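Local coordinates for hypothetical protein PSPTO5229 (Pseudomonas syringae pv. tomato str. DC3000, PDB 2EVE) that is of unknown function but adopts the EVE fold, related to PUA and ASCH, which suggests a role in recognising modified nucleic acid, at residues A[71-76]-A[92-96]. Residue numbers count along the deposited sequence, not the author numbering.
Sequences PDPTAL and NPWSA
Where two antiparallel strands part into a long connecting loop, side-chain bonds can join a backbone bond in holding the junction, and the EVE domain of this PUA-related protein offers a worked example. Strand 58-71 ends at Pro71, strand 95-110 begins at Ser95, and these two residues form an antiparallel non-hydrogen-bonded pair, CA to CA 4.5 Å. Past Pro71 the first segment, extended through Asp72, takes helical phi/psi angles at 73-75 in a turn, with Ala75 N bonded to Asp72 O at 3.2 Å.

The returning segment starts with Asn92, chi1 t, which points across the gap: Asn92 ND2 donates to Asp72 O (3.0 Å), while Asn92 OD1 accepts from Trp94 N (3.0 Å) in an Asx turn. One amide thus shapes its own chain and grips the opposite one. Pro93 faces away and carries the chain round to Trp94, whose O receives Asp72 N at 3.0 Å, almost linearly, and a CA-H...O contact from Pro71 CA at 3.5 Å. The indole, chi1 m, leads away to stack on Tyr32 and bond Asp84 through NE1; Ala75 CB meets its edge, 4.0 Å from Trp94 CD1. Ser95 points away, and its OG is hydrogen-bonded to Arg39, but Ser95 O takes a water hydrogen bond at 2.7 Å. Ala96 points back, its CB 3.9 Å from Asp72 CG.

Asp72, chi1 t, completes the junction. Asp72 OD1 salt-bridges Arg30 and accepts from the same water at 2.8 Å; Asp72 OD2 accepts from Thr74 N at 3.0 Å, a second Asx turn, and also from Thr74 OG1 at 2.7 Å.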
loop_
_atom_site.group_PDB
_atom_site.type_symbol
_atom_site.label_atom_id
_atom_site.label_comp_id
_atom_site.label_asym_id
_atom_site.label_seq_id
_atom_site.Cartn_x
_atom_site.Cartn_y
_atom_site.Cartn_z
ATOM N N PRO A 71 -11.041 -5.523 -11.559
ATOM C CA PRO A 71 -10.361 -4.822 -12.656
ATOM C C PRO A 71 -10.221 -3.328 -12.384
ATOM O O PRO A 71 -11.200 -2.648 -12.082
ATOM C CB PRO A 71 -11.247 -5.132 -13.859
ATOM C CG PRO A 71 -11.754 -6.511 -13.531
ATOM C CD PRO A 71 -12.126 -6.376 -12.074
ATOM N N ASP A 72 -8.989 -2.835 -12.491
ATOM C CA ASP A 72 -8.667 -1.434 -12.233
ATOM C C ASP A 72 -9.225 -0.507 -13.308
ATOM O O ASP A 72 -8.728 -0.476 -14.429
ATOM C CB ASP A 72 -7.146 -1.272 -12.140
ATOM C CG ASP A 72 -6.732 0.103 -11.662
ATOM O OD1 ASP A 72 -5.525 0.293 -11.399
ATOM O OD2 ASP A 72 -7.606 0.992 -11.552
ATOM N N PRO A 73 -10.261 0.275 -12.971
ATOM C CA PRO A 73 -10.866 1.194 -13.940
ATOM C C PRO A 73 -9.923 2.266 -14.491
ATOM O O PRO A 73 -10.148 2.777 -15.589
ATOM C CB PRO A 73 -12.037 1.795 -13.163
ATOM C CG PRO A 73 -11.542 1.788 -11.750
ATOM C CD PRO A 73 -10.882 0.428 -11.641
ATOM N N THR A 74 -8.876 2.608 -13.745
ATOM C CA THR A 74 -7.947 3.633 -14.216
ATOM C C THR A 74 -7.151 3.193 -15.442
ATOM O O THR A 74 -6.719 4.027 -16.233
ATOM C CB THR A 74 -6.955 4.080 -13.110
ATOM O OG1 THR A 74 -6.138 2.976 -12.698
ATOM C CG2 THR A 74 -7.713 4.639 -11.913
ATOM N N ALA A 75 -6.961 1.887 -15.609
ATOM C CA ALA A 75 -6.210 1.383 -16.754
ATOM C C ALA A 75 -6.913 1.713 -18.065
ATOM O O ALA A 75 -6.268 1.886 -19.097
ATOM C CB ALA A 75 -6.020 -0.126 -16.636
ATOM N N LEU A 76 -8.238 1.812 -18.016
ATOM C CA LEU A 76 -9.028 2.104 -19.210
ATOM C C LEU A 76 -9.343 3.585 -19.382
ATOM O O LEU A 76 -10.035 3.969 -20.325
ATOM C CB LEU A 76 -10.343 1.324 -19.164
ATOM C CG LEU A 76 -10.235 -0.183 -18.919
ATOM C CD1 LEU A 76 -11.631 -0.782 -18.864
ATOM C CD2 LEU A 76 -9.409 -0.833 -20.015
ATOM N N ASN A 92 -8.144 -6.713 -18.990
ATOM C CA ASN A 92 -7.486 -5.727 -18.143
ATOM C C ASN A 92 -6.477 -6.462 -17.264
ATOM O O ASN A 92 -6.854 -7.260 -16.409
ATOM C CB ASN A 92 -8.518 -5.026 -17.267
ATOM C CG ASN A 92 -7.959 -3.806 -16.573
ATOM O OD1 ASN A 92 -6.750 -3.693 -16.362
ATOM N ND2 ASN A 92 -8.841 -2.885 -16.198
ATOM N N PRO A 93 -5.180 -6.197 -17.461
ATOM C CA PRO A 93 -4.142 -6.864 -16.667
ATOM C C PRO A 93 -3.977 -6.349 -15.241
ATOM O O PRO A 93 -3.242 -6.945 -14.453
ATOM C CB PRO A 93 -2.872 -6.630 -17.490
ATOM C CG PRO A 93 -3.391 -6.328 -18.887
ATOM C CD PRO A 93 -4.579 -5.466 -18.586
ATOM N N TRP A 94 -4.665 -5.265 -14.901
ATOM C CA TRP A 94 -4.514 -4.671 -13.579
ATOM C C TRP A 94 -5.717 -4.754 -12.655
ATOM O O TRP A 94 -6.864 -4.803 -13.102
ATOM C CB TRP A 94 -4.082 -3.216 -13.740
ATOM C CG TRP A 94 -2.892 -3.089 -14.630
ATOM C CD1 TRP A 94 -2.839 -2.484 -15.854
ATOM C CD2 TRP A 94 -1.581 -3.605 -14.379
ATOM N NE1 TRP A 94 -1.572 -2.594 -16.382
ATOM C CE2 TRP A 94 -0.782 -3.281 -15.497
ATOM C CE3 TRP A 94 -1.005 -4.318 -13.317
ATOM C CZ2 TRP A 94 0.567 -3.638 -15.583
ATOM C CZ3 TRP A 94 0.340 -4.676 -13.402
ATOM C CH2 TRP A 94 1.109 -4.336 -14.531
ATOM N N SER A 95 -5.435 -4.749 -11.357
ATOM C CA SER A 95 -6.471 -4.843 -10.336
ATOM C C SER A 95 -6.374 -3.755 -9.282
ATOM O O SER A 95 -5.284 -3.349 -8.882
ATOM C CB SER A 95 -6.390 -6.203 -9.635
ATOM O OG SER A 95 -6.524 -7.269 -10.556
ATOM N N ALA A 96 -7.535 -3.294 -8.833
ATOM C CA ALA A 96 -7.622 -2.288 -7.790
ATOM C C ALA A 96 -8.453 -2.936 -6.697
ATOM O O ALA A 96 -8.937 -4.056 -6.858
ATOM C CB ALA A 96 -8.331 -1.045 -8.311
HETATM O O HOH W 1 -4.281 -0.868 -9.113
#